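Local coordinates for mirolysin (Tannerella forsythia, PDB 6R7V), which probably cleaves peptide bonds as a zinc-dependent metallopeptidase of the pappalysin family, and is captured here as its latent zymogen, at residues L74-R80 / G97-F103; H211-L215 / R285-F290; G223-S227 / D252-N256. The protein carries 1 engineered substitution. All blocks are in the same frame, centred on the assembly; numbering follows the deposited sequence. Where two conformers were deposited one is given.

Interaction 1: residues L74-R80 / G97-F103; sequences LNEDFRR and GNANIEF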
loop_
_atom_site.group_PDB
_atom_site.type_symbol
_atom_site.label_atom_id
_atom_site.label_comp_id
_atom_site.label_asym_id
_atom_site.label_seq_id
_atom_site.Cartn_x
_atom_site.Cartn_y
_atom_site.Cartn_z
ATOM N N LEU A 74 7.665 -6.875 -2.132
ATOM C CA LEU A 74 6.378 -7.077 -1.463
ATOM C C LEU A 74 6.331 -8.426 -0.767
ATOM O O LEU A 74 5.888 -8.514 0.365
ATOM C CB LEU A 74 5.202 -6.961 -2.428
ATOM C CG LEU A 74 5.014 -5.585 -3.111
ATOM C CD1 LEU A 74 3.877 -5.646 -4.120
ATOM C CD2 LEU A 74 4.635 -4.497 -2.074
ATOM N N ASN A 75 6.855 -9.457 -1.416
ATOM C CA ASN A 75 6.870 -10.790 -0.810
ATOM C C ASN A 75 7.795 -10.858 0.392
ATOM O O ASN A 75 7.485 -11.594 1.326
ATOM C CB ASN A 75 7.233 -11.834 -1.840
ATOM C CG ASN A 75 6.025 -12.161 -2.708
ATOM O OD1 ASN A 75 4.969 -12.453 -2.170
ATOM N ND2 ASN A 75 6.142 -12.114 -4.022
ATOM N N GLU A 76 8.856 -10.066 0.421
ATOM C CA GLU A 76 9.698 -10.009 1.610
ATOM C C GLU A 76 9.000 -9.285 2.735
ATOM O O GLU A 76 8.867 -9.823 3.853
ATOM C CB GLU A 76 11.007 -9.251 1.317
ATOM C CG GLU A 76 11.953 -10.017 0.407
ATOM C CD GLU A 76 13.245 -9.275 0.090
ATOM O OE1 GLU A 76 13.506 -8.200 0.677
ATOM O OE2 GLU A 76 13.992 -9.774 -0.778
ATOM N N ASP A 77 8.491 -8.062 2.453
ATOM C CA ASP A 77 7.941 -7.251 3.545
ATOM C C ASP A 77 6.670 -7.818 4.137
ATOM O O ASP A 77 6.465 -7.654 5.353
ATOM C CB ASP A 77 7.712 -5.831 3.028
ATOM C CG ASP A 77 9.008 -5.102 2.640
ATOM O OD1 ASP A 77 10.110 -5.619 2.966
ATOM O OD2 ASP A 77 8.919 -4.000 2.059
ATOM N N PHE A 78 5.824 -8.448 3.323
ATOM C CA PHE A 78 4.562 -9.028 3.801
ATOM C C PHE A 78 4.713 -10.455 4.339
ATOM O O PHE A 78 3.710 -11.090 4.703
ATOM C CB PHE A 78 3.520 -8.974 2.674
ATOM C CG PHE A 78 2.934 -7.600 2.473
ATOM C CD1 PHE A 78 3.594 -6.646 1.697
ATOM C CD2 PHE A 78 1.752 -7.230 3.110
ATOM C CE1 PHE A 78 3.091 -5.341 1.590
ATOM C CE2 PHE A 78 1.228 -5.923 2.956
ATOM C CZ PHE A 78 1.894 -5.002 2.182
ATOM N N ARG A 79 5.957 -10.955 4.438
ATOM C CA ARG A 79 6.167 -12.291 5.019
ATOM C C ARG A 79 7.304 -12.225 6.051
ATOM O O ARG A 79 7.841 -13.276 6.445
ATOM C CB ARG A 79 6.478 -13.300 3.915
ATOM C CG ARG A 79 5.290 -13.544 2.976
ATOM C CD ARG A 79 5.587 -14.664 1.990
ATOM N NE ARG A 79 6.755 -14.408 1.152
ATOM C CZ ARG A 79 7.277 -15.317 0.336
ATOM N NH1 ARG A 79 6.755 -16.533 0.264
ATOM N NH2 ARG A 79 8.350 -15.031 -0.387
ATOM N N ARG A 80 7.665 -11.006 6.500
ATOM C CA ARG A 80 8.814 -10.777 7.386
ATOM C C ARG A 80 10.063 -11.581 6.913
ATOM O O ARG A 80 10.781 -12.213 7.707
ATOM C CB ARG A 80 8.480 -11.039 8.860
ATOM C CG ARG A 80 9.529 -10.364 9.765
ATOM C CD ARG A 80 9.036 -9.876 11.122
ATOM N NE ARG A 80 10.109 -9.191 11.850
ATOM C CZ ARG A 80 10.501 -7.922 11.662
ATOM N NH1 ARG A 80 9.916 -7.157 10.738
ATOM N NH2 ARG A 80 11.511 -7.421 12.370
ATOM N N GLY A 97 5.037 -8.182 12.780
ATOM C CA GLY A 97 4.109 -9.116 12.186
ATOM C C GLY A 97 4.579 -9.695 10.872
ATOM O O GLY A 97 5.323 -9.078 10.088
ATOM N N ASN A 98 4.100 -10.901 10.622
ATOM C CA ASN A 98 4.299 -11.678 9.407
ATOM C C ASN A 98 2.919 -11.749 8.783
ATOM O O ASN A 98 2.079 -12.467 9.310
ATOM C CB ASN A 98 4.821 -13.057 9.798
ATOM C CG ASN A 98 4.969 -14.006 8.650
ATOM O OD1 ASN A 98 4.471 -13.774 7.539
ATOM N ND2 ASN A 98 5.664 -15.108 8.929
ATOM N N ALA A 99 2.662 -10.974 7.716
ATOM C CA ALA A 99 1.303 -10.902 7.186
ATOM C C ALA A 99 0.866 -12.166 6.525
ATOM O O ALA A 99 -0.329 -12.355 6.343
ATOM C CB ALA A 99 1.178 -9.750 6.192
ATOM N N ASN A 100 1.807 -13.026 6.098
ATOM C CA ASN A 100 1.457 -14.273 5.423
ATOM C C ASN A 100 0.547 -13.978 4.214
ATOM O O ASN A 100 -0.479 -14.637 3.958
ATOM C CB ASN A 100 0.855 -15.280 6.405
ATOM C CG ASN A 100 0.609 -16.657 5.825
ATOM O OD1 ASN A 100 1.261 -17.073 4.862
ATOM N ND2 ASN A 100 -0.355 -17.365 6.388
ATOM N N ILE A 101 0.947 -12.939 3.461
ATOM C CA ILE A 101 0.330 -12.534 2.209
ATOM C C ILE A 101 1.420 -12.627 1.149
ATOM O O ILE A 101 2.504 -12.058 1.327
ATOM C CB ILE A 101 -0.254 -11.097 2.325
ATOM C CG1 ILE A 101 -1.370 -11.040 3.369
ATOM C CG2 ILE A 101 -0.785 -10.627 0.960
ATOM C CD1 ILE A 101 -1.911 -9.595 3.678
ATOM N N GLU A 102 1.109 -13.313 0.043
ATOM C CA GLU A 102 1.971 -13.475 -1.133
ATOM C C GLU A 102 1.449 -12.704 -2.315
ATOM O O GLU A 102 0.235 -12.622 -2.490
ATOM C CB GLU A 102 1.986 -14.953 -1.589
ATOM C CG GLU A 102 2.799 -15.928 -0.800
ATOM C CD GLU A 102 2.570 -17.363 -1.250
ATOM O OE1 GLU A 102 1.864 -17.610 -2.254
ATOM O OE2 GLU A 102 3.040 -18.250 -0.528
ATOM N N PHE A 103 2.347 -12.299 -3.208
ATOM C CA PHE A 103 2.021 -11.549 -4.416
ATOM C C PHE A 103 2.615 -12.263 -5.587
ATOM O O PHE A 103 3.761 -12.709 -5.519
ATOM C CB PHE A 103 2.585 -10.124 -4.343
ATOM C CG PHE A 103 2.033 -9.306 -3.204
ATOM C CD1 PHE A 103 2.558 -9.427 -1.918
ATOM C CD2 PHE A 103 0.960 -8.441 -3.403
ATOM C CE1 PHE A 103 2.042 -8.675 -0.861
ATOM C CE2 PHE A 103 0.417 -7.718 -2.334
ATOM C CZ PHE A 103 0.970 -7.835 -1.065
HETATM O O HOH W 1 4.864 -9.016 7.271
HETATM O O HOH W 2 4.439 -17.644 1.382
HETATM O O HOH W 3 7.236 -7.064 9.613
#

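Interaction 2: residues H211-L215 / R285-F290; sequences HWLDL and RMRSLF. With ZN (zinc ion), chain D.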
loop_
_atom_site.group_PDB
_atom_site.type_symbol
_atom_site.label_atom_id
_atom_site.label_comp_id
_atom_site.label_asym_id
_atom_site.label_seq_id
_atom_site.Cartn_x
_atom_site.Cartn_y
_atom_site.Cartn_z
ATOM N N HIS A 211 -1.969 0.720 2.580
ATOM C CA HIS A 211 -3.264 1.457 2.506
ATOM C C HIS A 211 -4.352 0.680 1.750
ATOM O O HIS A 211 -5.513 0.692 2.165
ATOM C CB HIS A 211 -3.089 2.793 1.798
ATOM C CG HIS A 211 -2.222 3.813 2.491
ATOM N ND1 HIS A 211 -2.479 4.243 3.785
ATOM C CD2 HIS A 211 -1.215 4.554 1.986
ATOM C CE1 HIS A 211 -1.614 5.227 4.023
ATOM N NE2 HIS A 211 -0.858 5.462 2.971
ATOM N N TRP A 212 -3.984 0.027 0.640
ATOM C CA TRP A 212 -4.967 -0.775 -0.107
ATOM C C TRP A 212 -5.525 -1.928 0.771
ATOM O O TRP A 212 -6.648 -2.411 0.526
ATOM C CB TRP A 212 -4.249 -1.283 -1.361
ATOM C CG TRP A 212 -5.084 -2.115 -2.276
ATOM C CD1 TRP A 212 -6.038 -1.678 -3.155
ATOM C CD2 TRP A 212 -4.991 -3.522 -2.439
ATOM N NE1 TRP A 212 -6.573 -2.746 -3.828
ATOM C CE2 TRP A 212 -5.980 -3.902 -3.377
ATOM C CE3 TRP A 212 -4.200 -4.511 -1.847
ATOM C CZ2 TRP A 212 -6.154 -5.238 -3.778
ATOM C CZ3 TRP A 212 -4.378 -5.827 -2.233
ATOM C CH2 TRP A 212 -5.372 -6.186 -3.160
ATOM N N LEU A 213 -4.743 -2.340 1.811
ATOM C CA LEU A 213 -5.113 -3.335 2.789
ATOM C C LEU A 213 -5.557 -2.696 4.126
ATOM O O LEU A 213 -5.511 -3.321 5.196
ATOM C CB LEU A 213 -3.994 -4.360 2.984
ATOM C CG LEU A 213 -3.711 -5.227 1.747
ATOM C CD1 LEU A 213 -2.512 -6.103 1.974
ATOM C CD2 LEU A 213 -4.968 -6.065 1.334
ATOM N N ASP A 214 -6.067 -1.471 4.037
ATOM C CA ASP A 214 -6.803 -0.772 5.100
ATOM C C ASP A 214 -5.939 -0.080 6.153
ATOM O O ASP A 214 -6.495 0.449 7.140
ATOM C CB ASP A 214 -7.811 -1.728 5.811
ATOM C CG ASP A 214 -9.144 -1.099 6.094
ATOM O OD1 ASP A 214 -9.466 -0.113 5.441
ATOM O OD2 ASP A 214 -9.856 -1.596 7.002
ATOM N N LEU A 215 -4.625 -0.034 5.978
ATOM C CA LEU A 215 -3.807 0.644 6.986
ATOM C C LEU A 215 -3.753 2.132 6.759
ATOM O O LEU A 215 -3.756 2.600 5.600
ATOM C CB LEU A 215 -2.369 0.104 6.988
ATOM C CG LEU A 215 -2.211 -1.389 7.243
ATOM C CD1 LEU A 215 -0.745 -1.744 7.345
ATOM C CD2 LEU A 215 -2.973 -1.843 8.499
ATOM N N ARG A 285 -5.360 -6.435 10.770
ATOM C CA ARG A 285 -6.267 -5.583 10.036
ATOM C C ARG A 285 -6.225 -5.927 8.543
ATOM O O ARG A 285 -7.277 -6.005 7.901
ATOM C CB ARG A 285 -5.908 -4.116 10.281
ATOM C CG ARG A 285 -6.655 -3.137 9.407
ATOM C CD ARG A 285 -8.151 -3.170 9.603
ATOM N NE ARG A 285 -8.531 -2.522 10.838
ATOM C CZ ARG A 285 -9.166 -1.360 10.909
ATOM N NH1 ARG A 285 -9.589 -0.757 9.808
ATOM N NH2 ARG A 285 -9.437 -0.826 12.079
ATOM N N MET A 286 -5.029 -6.108 7.983
ATOM C CA MET A 286 -4.907 -6.410 6.546
ATOM C C MET A 286 -5.532 -7.759 6.203
ATOM O O MET A 286 -6.294 -7.870 5.235
ATOM C CB MET A 286 -3.415 -6.395 6.155
ATOM C CG MET A 286 -2.821 -4.989 6.271
ATOM S SD MET A 286 -1.198 -4.867 5.446
ATOM C CE MET A 286 -0.170 -5.779 6.653
ATOM N N ARG A 287 -5.285 -8.780 7.031
ATOM C CA ARG A 287 -5.814 -10.095 6.711
ATOM C C ARG A 287 -7.331 -10.187 6.850
ATOM O O ARG A 287 -7.977 -11.010 6.183
ATOM C CB ARG A 287 -5.186 -11.154 7.610
ATOM C CG ARG A 287 -3.679 -11.321 7.335
ATOM C CD ARG A 287 -3.100 -12.395 8.252
ATOM N NE ARG A 287 -3.721 -13.710 8.058
ATOM C CZ ARG A 287 -3.447 -14.537 7.052
ATOM N NH1 ARG A 287 -2.520 -14.216 6.144
ATOM N NH2 ARG A 287 -4.089 -15.698 6.944
ATOM N N SER A 288 -7.888 -9.320 7.712
ATOM C CA SER A 288 -9.334 -9.317 7.966
ATOM C C SER A 288 -10.151 -9.026 6.700
ATOM O O SER A 288 -11.307 -9.468 6.614
ATOM C CB SER A 288 -9.687 -8.319 9.067
ATOM O OG SER A 288 -9.623 -6.972 8.630
ATOM N N LEU A 289 -9.556 -8.358 5.710
ATOM C CA LEU A 289 -10.259 -8.042 4.447
ATOM C C LEU A 289 -10.526 -9.281 3.627
ATOM O O LEU A 289 -11.315 -9.221 2.683
ATOM C CB LEU A 289 -9.436 -7.058 3.612
ATOM C CG LEU A 289 -9.121 -5.717 4.256
ATOM C CD1 LEU A 289 -8.172 -4.940 3.399
ATOM C CD2 LEU A 289 -10.376 -4.872 4.463
ATOM N N PHE A 290 -9.918 -10.421 4.004
ATOM C CA PHE A 290 -10.088 -11.643 3.233
ATOM C C PHE A 290 -10.949 -12.648 3.994
ATOM O O PHE A 290 -10.985 -13.813 3.617
ATOM C CB PHE A 290 -8.723 -12.208 2.866
ATOM C CG PHE A 290 -7.935 -11.229 2.036
ATOM C CD1 PHE A 290 -7.994 -11.266 0.640
ATOM C CD2 PHE A 290 -7.109 -10.286 2.642
ATOM C CE1 PHE A 290 -7.255 -10.366 -0.121
ATOM C CE2 PHE A 290 -6.374 -9.382 1.875
ATOM C CZ PHE A 290 -6.466 -9.417 0.503
HETATM ZN ZN ZN D . 0.606 6.870 2.782
#

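Interaction 3: residues G223-S227 / D252-N256; sequences GGSCS and DHCTN. With CA (calcium ion), chain B.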
loop_
_atom_site.group_PDB
_atom_site.type_symbol
_atom_site.label_atom_id
_atom_site.label_comp_id
_atom_site.label_asym_id
_atom_site.label_seq_id
_atom_site.Cartn_x
_atom_site.Cartn_y
_atom_site.Cartn_z
ATOM N N GLY A 223 -1.791 16.340 11.819
ATOM C CA GLY A 223 -0.974 17.549 11.872
ATOM C C GLY A 223 -0.041 17.641 13.054
ATOM O O GLY A 223 0.359 18.733 13.435
ATOM N N GLY A 224 0.276 16.500 13.657
ATOM C CA GLY A 224 1.196 16.470 14.783
ATOM C C GLY A 224 0.590 16.299 16.142
ATOM O O GLY A 224 1.336 16.203 17.126
ATOM N N SER A 225 -0.743 16.309 16.242
ATOM C CA SER A 225 -1.371 16.138 17.537
ATOM C C SER A 225 -1.349 14.668 17.981
ATOM O O SER A 225 -0.775 13.830 17.290
ATOM C CB SER A 225 -2.801 16.681 17.549
ATOM O OG SER A 225 -3.658 15.779 16.869
ATOM N N CYS A 226 -1.948 14.355 19.147
ATOM C CA CYS A 226 -2.049 12.980 19.652
ATOM C C CYS A 226 -3.490 12.516 19.572
ATOM O O CYS A 226 -3.852 11.505 20.186
ATOM C CB CYS A 226 -1.532 12.890 21.086
ATOM S SG CYS A 226 0.101 13.624 21.334
ATOM N N SER A 227 -4.316 13.246 18.842
ATOM C CA SER A 227 -5.748 12.985 18.784
ATOM C C SER A 227 -6.153 12.026 17.713
ATOM O O SER A 227 -7.151 11.319 17.895
ATOM C CB SER A 227 -6.523 14.283 18.618
ATOM O OG SER A 227 -6.104 14.989 17.462
ATOM N N ASP A 252 8.323 11.497 21.420
ATOM C CA ASP A 252 7.628 12.740 21.075
ATOM C C ASP A 252 6.606 13.080 22.170
ATOM O O ASP A 252 6.596 12.404 23.190
ATOM C CB ASP A 252 7.009 12.703 19.662
ATOM C CG ASP A 252 5.868 11.752 19.389
ATOM O OD1 ASP A 252 5.302 11.190 20.364
ATOM O OD2 ASP A 252 5.515 11.583 18.196
ATOM N N HIS A 253 5.753 14.104 21.981
ATOM C CA HIS A 253 4.805 14.478 23.031
ATOM C C HIS A 253 3.650 13.460 23.213
ATOM O O HIS A 253 3.005 13.492 24.263
ATOM C CB HIS A 253 4.262 15.911 22.839
ATOM C CG HIS A 253 3.397 16.149 21.643
ATOM N ND1 HIS A 253 2.190 16.823 21.758
ATOM C CD2 HIS A 253 3.627 15.897 20.333
ATOM C CE1 HIS A 253 1.714 16.926 20.525
ATOM N NE2 HIS A 253 2.537 16.374 19.638
ATOM N N CYS A 254 3.435 12.522 22.252
ATOM C CA CYS A 254 2.377 11.502 22.367
ATOM C C CYS A 254 2.850 10.266 23.102
ATOM O O CYS A 254 2.071 9.720 23.886
ATOM C CB CYS A 254 1.828 11.138 20.997
ATOM S SG CYS A 254 1.269 12.568 20.048
ATOM N N THR A 255 4.078 9.795 22.805
ATOM C CA THR A 255 4.779 8.680 23.470
ATOM C C THR A 255 6.141 9.266 23.915
ATOM O O THR A 255 7.107 9.284 23.139
ATOM C CB THR A 255 4.904 7.452 22.545
ATOM O OG1 THR A 255 3.603 7.016 22.155
ATOM C CG2 THR A 255 5.638 6.299 23.227
ATOM N N ASN A 256 6.207 9.761 25.150
ATOM C CA ASN A 256 7.409 10.463 25.601
ATOM C C ASN A 256 8.443 9.562 26.297
ATOM O O ASN A 256 9.447 10.082 26.791
ATOM C CB ASN A 256 7.037 11.658 26.504
ATOM C CG ASN A 256 6.167 11.333 27.697
ATOM O OD1 ASN A 256 6.052 10.184 28.135
ATOM N ND2 ASN A 256 5.535 12.356 28.250
HETATM CA CA CA B . -0.730 12.185 15.685
HETATM O O HOH W 4 -1.862 10.591 17.041
#

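Interaction 1: residues L74-R80 / G97-F103
Phe-103 presents the edge of its ring to the face of Phe-78, a T-shaped pair with centroids 5.1 Å apart and planes at 68°; CZ of Phe-103 lies over the centre of the Phe-78 ring. Leu-74 covers a face of Phe-103, its CB 4.0 Å from the ring centroid in a CH-pi contact. Beside this apolar group, Asn-75 at the helix end reads both backbone polar atoms of one strand residue. Its OD1 accepts from Phe-103 N at 2.8 Å, and its ND2 donates to Phe-103 O at 2.9 Å, with an N-H...O angle of 174°. The amide is thereby fixed in rotation, and chi1 of -79°, with CG anti to the carbonyl carbon, swings it toward the strand. Arg-79 bends at chi3 and returns NE to Asn-75 O (2.9 Å). A water joins Asp-77 O, Gly-97 O and Ala-99 N. The contact thus fastens the C-terminal end of helix 64-77 to the start of strand 101-105. Strand 45-55 flanks Phe-103, Val-209 of helix 203-212 touches both phenylalanines, and Met-286 of helix 280-288 packs on Phe-78.

Interaction 2: residues H211-L215 / R285-F290
Leu-213 lies across Met-286 at about a right angle, its CB 3.5 Å from Met-286 CG. The same leucine sends CD2 to the ring edge of Phe-290, 3.6 Å from CE2, and Leu-289 CD1 packs against its backbone. A chi1 of -67° sets Met-286 CG against Leu-213, and the extended chi2 carries SD on to Leu-215 CD1, 3.7 Å away. Met-286 CA also makes a C-H...O contact of 3.4 Å with Leu-213 O.

The helix 203-212 ends here in a Schellman motif, with Asp-214, at positive phi, as the C-prime residue. Asp-214 OD2 receives Arg-285 NH1 at 2.9 Å, the arginine chain bending at chi2 and chi3. A single N-H, nearly in the guanidinium plane, makes the salt bridge; it meets OD2 from above the carboxylate plane, 58° out. Trp-29 NE1 also donates to OD2, and Arg-285 NH2 forms a salt bridge with Glu-30.

Just past the turn, Leu-215 O accepts from His-211 ND1 at 2.8 Å, which leaves NE2 to bind the zinc ion at 2.0 Å. The carbonyl and the zinc ion together restrict the imidazole's rotation, which makes Leu-215 O a second-shell group. The turn supplying it is packed on helix 280-288, consistent with a link between contact and zinc site. His-207, His-217 and Cys-6 complete that site, the cysteine being consistent with the cysteine-switch latency of this zymogen.

Interaction 3: residues G223-S227 / D252-N256
A disulfide beside a calcium site joins two irregular loops at the surface, and an Asx motif shapes the second of them. Cys-226 SG and Cys-254 SG are bonded at 2.0 Å with a chi3 of -88°, close to the quarter turn usual for an unstrained disulfide. Both sulfurs stand anti to their own carbonyl carbons, beside the backbone N, so the two half-cystines approach with matching first torsions.

His-253 adds a second link over the disulfide. One face of its imidazole lies over the sulfurs: Cys-226 SG is 3.9 Å from the ring centroid and 15° off the normal, a sulfur-aromatic contact, and Cys-254 SG sits above the same face, offset toward the rim. The ring's edge is used at the same time. His-253 NE2 donates to Gly-224 O at 2.8 Å, with the oxygen nearly in the ring plane and the nitrogen sitting nearly in line with the C=O bond. A chi1 of 67°, placing CG between the backbone N and the carbonyl carbon, turns the imidazole back toward Gly-224. Face and edge are thus engaged together, which limits rotation of the ring.

On the first loop, Ser-225 O binds the calcium ion at 2.3 Å, and a water is a further ligand, at 2.4 Å; Trp-219, Asp-222, Gln-238 and Gly-239 supply the protein ligands that remain. The metal and the disulfide therefore constrain adjacent residues of this loop. In the other loop Asp-252 OD1 accepts from two backbone nitrogens, closing the turn around Cys-254. Cys-254 N reaches it from above the carboxylate plane, whereas Thr-255 N, 3.1 Å from Asp-252 OD1, arrives nearly along the C-O axis.

From the N terminus, interaction 1 closes first, joining the end of helix 64-77 to strand 101-105 across a short intervening segment. It is complete before interaction 2 begins, so the two stand in series, yet they touch in space: Phe-78 CE2 lies 3.9 Å from Leu-213 CD1, and Arg-287 NH1 reaches Ala-99 O at 2.9 Å in a probable hydrogen bond. Interaction 2 brings the end of helix 203-212 against helix 280-288 and closes a 69-residue excursion. Within that excursion interaction 3 closes a smaller loop of its own, pinning a calcium-bound surface region whose centre is about 25 Å from the centre of interaction 2.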